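Local coordinates for protein 3-methyladenine DNA glycosylase (Helicobacter pylori, PDB 1PU6) that probably excises alkylated bases such as 3-methyladenine from DNA, acting as a helix-hairpin-helix glycosylase of base excision repair, at residues 6-11 with 186-191; 138-141 with 147-150; 162-167 with 171-176. One frame throughout, in Å; residues are numbered along the deposited sequence.

Interaction 1 (6-11 with 186-191)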
loop_
_atom_site.group_PDB
_atom_site.type_symbol
_atom_site.label_atom_id
_atom_site.label_comp_id
_atom_site.label_asym_id
_atom_site.label_seq_id
_atom_site.Cartn_x
_atom_site.Cartn_y
_atom_site.Cartn_z
ATOM N N GLU A 6 -8.751 -5.885 19.764
ATOM C CA GLU A 6 -8.269 -7.193 20.282
ATOM C C GLU A 6 -7.277 -7.915 19.354
ATOM O O GLU A 6 -6.253 -8.469 19.839
ATOM C CB GLU A 6 -9.416 -8.099 20.695
ATOM C CG GLU A 6 -10.357 -7.444 21.710
ATOM C CD GLU A 6 -9.698 -7.230 23.069
ATOM O OE1 GLU A 6 -10.048 -6.227 23.734
ATOM O OE2 GLU A 6 -8.826 -8.055 23.479
ATOM N N ILE A 7 -7.550 -7.852 18.046
ATOM C CA ILE A 7 -6.693 -8.471 17.039
ATOM C C ILE A 7 -5.349 -7.722 17.020
ATOM O O ILE A 7 -4.296 -8.369 16.976
ATOM C CB ILE A 7 -7.377 -8.447 15.642
ATOM C CG1 ILE A 7 -8.619 -9.361 15.659
ATOM C CG2 ILE A 7 -6.391 -8.853 14.512
ATOM C CD1 ILE A 7 -9.487 -9.245 14.428
ATOM N N LEU A 8 -5.394 -6.377 17.029
ATOM C CA LEU A 8 -4.161 -5.574 17.051
ATOM C C LEU A 8 -3.280 -5.963 18.252
ATOM O O LEU A 8 -2.061 -6.227 18.088
ATOM C CB LEU A 8 -4.454 -4.076 17.076
ATOM C CG LEU A 8 -3.205 -3.172 17.202
ATOM C CD1 LEU A 8 -2.157 -3.418 16.071
ATOM C CD2 LEU A 8 -3.600 -1.668 17.192
ATOM N N LYS A 9 -3.867 -6.022 19.452
ATOM C CA LYS A 9 -3.066 -6.440 20.614
ATOM C C LYS A 9 -2.442 -7.842 20.423
ATOM O O LYS A 9 -1.247 -8.071 20.758
ATOM C CB LYS A 9 -3.948 -6.406 21.892
ATOM C CG LYS A 9 -4.288 -5.001 22.356
ATOM C CD LYS A 9 -4.994 -4.967 23.722
ATOM C CE LYS A 9 -6.411 -5.496 23.589
ATOM N NZ LYS A 9 -7.160 -5.595 24.880
ATOM N N ALA A 10 -3.239 -8.793 19.929
ATOM C CA ALA A 10 -2.738 -10.166 19.731
ATOM C C ALA A 10 -1.586 -10.222 18.738
ATOM O O ALA A 10 -0.542 -10.881 18.992
ATOM C CB ALA A 10 -3.888 -11.086 19.267
ATOM N N LEU A 11 -1.722 -9.511 17.636
ATOM C CA LEU A 11 -0.667 -9.539 16.630
ATOM C C LEU A 11 0.583 -8.794 17.133
ATOM O O LEU A 11 1.752 -9.241 16.893
ATOM C CB LEU A 11 -1.169 -8.934 15.317
ATOM C CG LEU A 11 -2.195 -9.800 14.538
ATOM C CD1 LEU A 11 -2.767 -9.018 13.355
ATOM C CD2 LEU A 11 -1.539 -11.123 14.046
ATOM N N LEU A 186 -2.906 3.870 20.693
ATOM C CA LEU A 186 -1.709 4.720 20.588
ATOM C C LEU A 186 -0.708 4.433 21.736
ATOM O O LEU A 186 0.544 4.526 21.576
ATOM C CB LEU A 186 -2.106 6.205 20.591
ATOM C CG LEU A 186 -2.872 6.587 19.306
ATOM C CD1 LEU A 186 -3.366 8.017 19.454
ATOM C CD2 LEU A 186 -2.066 6.436 18.006
ATOM N N ALA A 187 -1.250 4.006 22.885
ATOM C CA ALA A 187 -0.386 3.676 24.028
ATOM C C ALA A 187 0.433 2.385 23.820
ATOM O O ALA A 187 1.507 2.193 24.489
ATOM C CB ALA A 187 -1.250 3.628 25.302
ATOM N N LEU A 188 0.001 1.518 22.891
ATOM C CA LEU A 188 0.810 0.338 22.498
ATOM C C LEU A 188 2.200 0.740 21.980
ATOM O O LEU A 188 3.163 -0.085 22.022
ATOM C CB LEU A 188 0.118 -0.491 21.386
ATOM C CG LEU A 188 -1.200 -1.210 21.732
ATOM C CD1 LEU A 188 -1.718 -1.877 20.488
ATOM C CD2 LEU A 188 -0.932 -2.267 22.844
ATOM N N TYR A 189 2.299 1.987 21.505
ATOM C CA TYR A 189 3.537 2.530 20.973
ATOM C C TYR A 189 4.051 3.679 21.830
ATOM O O TYR A 189 4.829 4.518 21.345
ATOM C CB TYR A 189 3.275 3.003 19.523
ATOM C CG TYR A 189 2.821 1.870 18.619
ATOM C CD1 TYR A 189 3.752 1.014 17.965
ATOM C CD2 TYR A 189 1.450 1.620 18.436
ATOM C CE1 TYR A 189 3.296 -0.045 17.107
ATOM C CE2 TYR A 189 1.000 0.575 17.635
ATOM C CZ TYR A 189 1.922 -0.264 16.970
ATOM O OH TYR A 189 1.422 -1.299 16.183
ATOM N N GLU A 190 3.598 3.720 23.086
ATOM C CA GLU A 190 4.007 4.756 24.043
ATOM C C GLU A 190 3.803 6.177 23.460
ATOM O O GLU A 190 4.588 7.096 23.723
ATOM C CB GLU A 190 5.468 4.486 24.516
ATOM C CG GLU A 190 5.600 3.059 25.078
ATOM C CD GLU A 190 6.945 2.718 25.710
ATOM O OE1 GLU A 190 7.971 3.283 25.288
ATOM O OE2 GLU A 190 6.977 1.854 26.634
ATOM N N ASN A 191 2.709 6.349 22.715
ATOM C CA ASN A 191 2.326 7.637 22.118
ATOM C C ASN A 191 3.415 8.195 21.191
ATOM O O ASN A 191 3.521 9.420 21.053
ATOM C CB ASN A 191 1.937 8.686 23.216
ATOM C CG ASN A 191 0.727 8.269 24.025
ATOM O OD1 ASN A 191 -0.008 7.358 23.641
ATOM N ND2 ASN A 191 0.490 8.963 25.163
#
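The phenol of Y189 is the flat side chain that touches across this contact, and L8 meets it at its hydroxyl end and not over either face: L8 CD1 lies 4.2 Å from Y189 OH. L198 and R201 of helix 195-203 also touch Y189, while its hydroxyl is hydrogen-bonded to OQ1 of the carboxylated lysine at position 205. In this all-helical HhH-GPD protein the contact sets the N-terminal helix 4-12 against the Schellman motif that ends helix 182-187, an example of packing between parts of a chain some 175 residues apart.

L8 and L188 carry most of the packing. The CG of L8 stands anti to the backbone N (chi1 176°), which aims the fork at the other segment and divides the work between its methyls: CD1 goes to Y189, and CD2 comes to 3.8 Å from L188 CD1. That same L188 methyl also rests against L8 CG, as the two leucines slide past each other in opposite directions. The second methyl of L188 has a longer neighbour, its CD2 lying 4.4 Å from K9 CG. Beyond that carbon K9 turns away to E6, and its NZ forms a salt bridge with E6 OE1 at 3.2 Å, arriving from above the carboxylate plane. L198 and F202 of helix 195-203 also touch L8, which is buried, whereas L188 remains partly exposed.

The turn holding L188 and Y189 is fixed by its backbone. A positive phi at E190 (52°) swings the chain round, and E190 N bonds to A187 O at 2.9 Å. L186 O accepts two bonds from opposite faces of its carbonyl plane, one from Y189 N and one from N191 N, each 3.1 Å long.

Interaction 2 (138-141 with 147-150). Unlike the reference sequence in segment 138-141: A141 (reference Val).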
loop_
_atom_site.group_PDB
_atom_site.type_symbol
_atom_site.label_atom_id
_atom_site.label_comp_id
_atom_site.label_asym_id
_atom_site.label_seq_id
_atom_site.Cartn_x
_atom_site.Cartn_y
_atom_site.Cartn_z
ATOM N N LEU A 138 -2.795 5.806 -0.414
ATOM C CA LEU A 138 -3.164 6.794 0.640
ATOM C C LEU A 138 -2.384 6.586 1.967
ATOM O O LEU A 138 -1.880 7.568 2.592
ATOM C CB LEU A 138 -4.656 6.740 0.971
ATOM C CG LEU A 138 -5.522 7.262 -0.172
ATOM C CD1 LEU A 138 -7.001 6.939 0.047
ATOM C CD2 LEU A 138 -5.360 8.761 -0.468
ATOM N N CYS A 139 -2.280 5.336 2.399
ATOM C CA CYS A 139 -1.559 5.056 3.654
ATOM C C CYS A 139 -0.052 5.128 3.481
ATOM O O CYS A 139 0.623 5.924 4.157
ATOM C CB CYS A 139 -1.968 3.631 4.189
ATOM S SG CYS A 139 -1.137 3.248 5.714
ATOM N N TYR A 140 0.509 4.294 2.595
ATOM C CA TYR A 140 1.960 4.090 2.564
ATOM C C TYR A 140 2.730 5.088 1.709
ATOM O O TYR A 140 3.954 5.167 1.835
ATOM C CB TYR A 140 2.282 2.677 2.039
ATOM C CG TYR A 140 1.735 1.629 2.976
ATOM C CD1 TYR A 140 2.457 1.292 4.168
ATOM C CD2 TYR A 140 0.567 0.903 2.645
ATOM C CE1 TYR A 140 2.030 0.274 5.022
ATOM C CE2 TYR A 140 0.102 -0.135 3.520
ATOM C CZ TYR A 140 0.847 -0.421 4.695
ATOM O OH TYR A 140 0.368 -1.389 5.536
ATOM N N ALA A 141 2.032 5.816 0.836
ATOM C CA ALA A 141 2.686 6.925 0.132
ATOM C C ALA A 141 2.310 8.278 0.718
ATOM O O ALA A 141 3.162 9.139 0.736
ATOM C CB ALA A 141 2.437 6.903 -1.396
ATOM N N MET A 147 -6.699 2.309 6.671
ATOM C CA MET A 147 -6.146 0.943 6.804
ATOM C C MET A 147 -6.441 0.090 5.544
ATOM O O MET A 147 -7.597 -0.126 5.208
ATOM C CB MET A 147 -6.681 0.207 8.040
ATOM C CG MET A 147 -5.654 -1.060 8.364
ATOM S SD MET A 147 -6.018 -1.720 9.842
ATOM C CE MET A 147 -5.546 -3.456 9.486
ATOM N N VAL A 148 -5.407 -0.418 4.885
ATOM C CA VAL A 148 -5.556 -1.265 3.701
ATOM C C VAL A 148 -6.099 -2.617 4.172
ATOM O O VAL A 148 -5.679 -3.109 5.239
ATOM C CB VAL A 148 -4.177 -1.512 3.066
ATOM C CG1 VAL A 148 -4.258 -2.562 1.942
ATOM C CG2 VAL A 148 -3.625 -0.179 2.546
ATOM N N VAL A 149 -7.031 -3.188 3.394
ATOM C CA VAL A 149 -7.417 -4.613 3.541
ATOM C C VAL A 149 -7.290 -5.335 2.214
ATOM O O VAL A 149 -7.013 -4.699 1.191
ATOM C CB VAL A 149 -8.842 -4.806 4.168
ATOM C CG1 VAL A 149 -8.852 -4.178 5.621
ATOM C CG2 VAL A 149 -9.948 -4.219 3.286
ATOM N N ASP A 150 -7.428 -6.663 2.222
ATOM C CA ASP A 150 -7.014 -7.496 1.050
ATOM C C ASP A 150 -7.498 -8.939 1.306
ATOM O O ASP A 150 -8.117 -9.207 2.337
ATOM C CB ASP A 150 -5.465 -7.503 0.903
ATOM C CG ASP A 150 -4.741 -7.910 2.180
ATOM O OD1 ASP A 150 -3.483 -7.955 2.157
ATOM O OD2 ASP A 150 -5.325 -8.216 3.248
#
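V148 and Y140 form the close part of this contact: one methyl, V148 CG2, approaches Y140 CE2 at 3.9 Å. The valine has CG1 anti to the backbone N (chi1 172°), which leaves CG2 beside that N and directed at the helix. It reaches the ring obliquely.

The same methyl meets C139 more loosely, with V148 CG2 4.5 Å from C139 CB. The cysteine is used mainly within its own segment, where C139 SG lies over the centre of the Y140 ring, 4.0 Å above its plane. The phenol is thus steadied by sulfur on one face and by the valine methyl at CE2, while its hydroxyl is hydrogen-bonded to the carbonyl of A200 and its ring meets that of W25. No hydrogen bond joins the two segments; they bury a modest 102 Å², and the side-chain contacts between them are apolar.

The chain changes character along 147-150. V148 is enclosed, touching E132, D135 and A136 of helix 131-141 as well, and so folds back onto the helix that precedes its loop. M147 starts away from 138-141, and its side chain touches F174 and F202. Only at D150, which is partly exposed and makes no contact with 138-141, does the segment approach solvent; there the aspartate takes the N-cap position of helix 151-159, and its OD2 is hydrogen-bonded to S153 OG.

Helix 131-141 is followed by a loop leading to an aspartate at the start of the next helix, an order consistent with the helix-hairpin-helix and following aspartate of the HhH-GPD family; D150 is probably the aspartate that gives the family name its D.

Interaction 3 (162-167 with 171-176)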
loop_
_atom_site.group_PDB
_atom_site.type_symbol
_atom_site.label_atom_id
_atom_site.label_comp_id
_atom_site.label_asym_id
_atom_site.label_seq_id
_atom_site.Cartn_x
_atom_site.Cartn_y
_atom_site.Cartn_z
ATOM N N ILE A 162 -15.448 -14.457 11.495
ATOM C CA ILE A 162 -16.165 -13.289 10.988
ATOM C C ILE A 162 -15.904 -13.222 9.485
ATOM O O ILE A 162 -14.754 -13.141 9.076
ATOM C CB ILE A 162 -15.638 -12.039 11.716
ATOM C CG1 ILE A 162 -15.972 -12.120 13.215
ATOM C CG2 ILE A 162 -16.199 -10.785 11.085
ATOM C CD1 ILE A 162 -15.458 -10.937 14.048
ATOM N N GLU A 163 -16.956 -13.281 8.672
ATOM C CA GLU A 163 -16.818 -13.227 7.206
ATOM C C GLU A 163 -17.366 -11.905 6.692
ATOM O O GLU A 163 -18.555 -11.651 6.825
ATOM C CB GLU A 163 -17.642 -14.335 6.549
ATOM C CG GLU A 163 -17.007 -15.706 6.634
ATOM N N ILE A 164 -16.508 -11.055 6.133
ATOM C CA ILE A 164 -16.951 -9.790 5.573
ATOM C C ILE A 164 -16.368 -9.711 4.185
ATOM O O ILE A 164 -15.195 -9.375 4.015
ATOM C CB ILE A 164 -16.484 -8.581 6.448
ATOM C CG1 ILE A 164 -16.884 -8.741 7.930
ATOM C CG2 ILE A 164 -17.024 -7.260 5.859
ATOM C CD1 ILE A 164 -16.243 -7.650 8.923
ATOM N N GLU A 165 -17.191 -10.012 3.191
ATOM C CA GLU A 165 -16.682 -10.103 1.828
ATOM C C GLU A 165 -16.523 -8.733 1.175
ATOM O O GLU A 165 -15.686 -8.592 0.271
ATOM C CB GLU A 165 -17.579 -11.021 0.980
ATOM C CG GLU A 165 -17.130 -12.482 1.024
ATOM C CD GLU A 165 -18.220 -13.440 1.454
ATOM O OE1 GLU A 165 -18.386 -13.611 2.680
ATOM O OE2 GLU A 165 -18.888 -14.038 0.562
ATOM N N ASP A 166 -17.273 -7.718 1.624
ATOM C CA ASP A 166 -17.221 -6.422 0.973
ATOM C C ASP A 166 -16.012 -5.622 1.437
ATOM O O ASP A 166 -15.806 -5.487 2.660
ATOM C CB ASP A 166 -18.494 -5.656 1.275
ATOM C CG ASP A 166 -18.491 -4.293 0.674
ATOM O OD1 ASP A 166 -18.813 -4.170 -0.549
ATOM O OD2 ASP A 166 -18.164 -3.280 1.344
ATOM N N TYR A 167 -15.238 -5.081 0.486
ATOM C CA TYR A 167 -13.977 -4.385 0.859
ATOM C C TYR A 167 -14.233 -3.269 1.886
ATOM O O TYR A 167 -13.524 -3.201 2.881
ATOM C CB TYR A 167 -13.255 -3.799 -0.410
ATOM C CG TYR A 167 -11.929 -3.144 -0.112
ATOM C CD1 TYR A 167 -10.721 -3.791 -0.454
ATOM C CD2 TYR A 167 -11.873 -1.917 0.554
ATOM C CE1 TYR A 167 -9.495 -3.219 -0.156
ATOM C CE2 TYR A 167 -10.691 -1.362 0.899
ATOM C CZ TYR A 167 -9.493 -1.993 0.525
ATOM O OH TYR A 167 -8.297 -1.394 0.891
ATOM N N GLN A 171 -12.761 -3.106 5.709
ATOM C CA GLN A 171 -11.971 -1.967 6.155
ATOM C C GLN A 171 -12.578 -1.242 7.405
ATOM O O GLN A 171 -11.863 -0.860 8.348
ATOM C CB GLN A 171 -11.836 -0.982 5.021
ATOM C CG GLN A 171 -11.113 0.275 5.371
ATOM C CD GLN A 171 -10.883 1.081 4.103
ATOM O OE1 GLN A 171 -11.864 1.542 3.493
ATOM N NE2 GLN A 171 -9.619 1.199 3.672
ATOM N N HIS A 172 -13.887 -0.994 7.378
ATOM C CA HIS A 172 -14.492 -0.285 8.483
ATOM C C HIS A 172 -14.422 -1.098 9.762
ATOM O O HIS A 172 -14.177 -0.539 10.837
ATOM C CB HIS A 172 -15.982 0.047 8.187
ATOM C CG HIS A 172 -16.582 1.010 9.193
ATOM N ND1 HIS A 172 -17.890 0.922 9.625
ATOM C CD2 HIS A 172 -16.059 2.098 9.815
ATOM C CE1 HIS A 172 -18.144 1.894 10.492
ATOM N NE2 HIS A 172 -17.043 2.603 10.650
ATOM N N PHE A 173 -14.592 -2.427 9.659
ATOM C CA PHE A 173 -14.401 -3.285 10.828
ATOM C C PHE A 173 -13.004 -3.075 11.406
ATOM O O PHE A 173 -12.829 -2.899 12.642
ATOM C CB PHE A 173 -14.526 -4.804 10.450
ATOM C CG PHE A 173 -14.097 -5.729 11.586
ATOM C CD1 PHE A 173 -12.763 -6.171 11.684
ATOM C CD2 PHE A 173 -15.009 -6.112 12.595
ATOM C CE1 PHE A 173 -12.361 -7.000 12.703
ATOM C CE2 PHE A 173 -14.580 -6.955 13.653
ATOM C CZ PHE A 173 -13.257 -7.374 13.706
ATOM N N PHE A 174 -11.967 -3.091 10.546
ATOM C CA PHE A 174 -10.579 -2.934 11.066
ATOM C C PHE A 174 -10.317 -1.524 11.639
ATOM O O PHE A 174 -9.750 -1.381 12.739
ATOM C CB PHE A 174 -9.555 -3.355 10.013
ATOM C CG PHE A 174 -9.274 -4.842 10.017
ATOM C CD1 PHE A 174 -8.488 -5.414 11.024
ATOM C CD2 PHE A 174 -9.816 -5.692 9.021
ATOM C CE1 PHE A 174 -8.243 -6.810 11.067
ATOM C CE2 PHE A 174 -9.568 -7.091 9.019
ATOM C CZ PHE A 174 -8.783 -7.656 10.053
ATOM N N GLU A 175 -10.827 -0.492 10.968
ATOM C CA GLU A 175 -10.621 0.891 11.452
ATOM C C GLU A 175 -11.373 1.190 12.741
ATOM O O GLU A 175 -10.824 1.831 13.658
ATOM C CB GLU A 175 -11.011 1.937 10.376
ATOM C CG GLU A 175 -9.993 1.941 9.234
ATOM C CD GLU A 175 -10.352 2.884 8.076
ATOM O OE1 GLU A 175 -9.591 2.952 7.054
ATOM O OE2 GLU A 175 -11.390 3.576 8.190
ATOM N N LYS A 176 -12.651 0.820 12.777
ATOM C CA LYS A 176 -13.484 1.282 13.891
ATOM C C LYS A 176 -13.046 0.755 15.278
ATOM O O LYS A 176 -13.186 1.465 16.282
ATOM C CB LYS A 176 -14.969 1.006 13.610
ATOM C CG LYS A 176 -15.457 -0.402 13.845
ATOM C CD LYS A 176 -16.849 -0.590 13.148
ATOM C CE LYS A 176 -17.834 -1.458 13.923
ATOM N NZ LYS A 176 -18.167 -0.894 15.279
#
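The backbone link is a single helical bond in the first turn of helix 167-179: Q171 N donates to Y167 O at 2.9 Å in a nearly straight bond (N-H...O 172°), while 162-164, extended, runs beside the helix. D166 starts that helix as its N-cap, its OD2 bonded to E169 N.

Two kinds of side-chain contact follow. At the helix start Q171 stretches out fully, CG anti to the backbone N (chi1 177°), and brings its NE2 to the edge of the Y167 ring, near the ring plane. The closest atoms there are Q171 NE2 and Y167 CE2, 3.9 Å apart, with the amide turned almost perpendicular to the ring (87°). D135 OD1 is hydrogen-bonded to both Y167 OH and Q171 NE2, and NE2 also bonds M147 O.

Further along, the chemistry is apolar. I164 CD1 presses on the root of F173, 3.7 Å from its CB, and I162 CD1 meets the ring farther out, 4.1 Å from F173 CE2. Each isoleucine crosses the phenylalanine at about a right angle, and each comes to its ring obliquely.

The loop that follows helix 151-159 thus runs along the surface beside helix 167-179. L157 of helix 151-159 also touches F173, and R120 of helix 120-124 touches both Y167 and Q171.

Interaction 2 lies near the centre of the chain and is buried; interaction 1 is partly buried toward the periphery, and interaction 3 lies at the surface. No hydrogen bond crosses interactions 1 and 2, whose contacts are mostly apolar, whereas interaction 3 adds a backbone hydrogen bond and an amide at a ring edge. Helix 167-179 joins them through its 171-176 part. Q171 NE2 lies 2.9 Å from M147 O, a probable hydrogen bond to the backbone of 147-150. A second probable one runs from M147 N to E175 OE1 (3.0 Å). F173 CE1 packs against I7 CD1 (4.0 Å) of the N-terminal helix. Interactions 1 and 2 themselves do not touch, although helix 195-203 contributes to both.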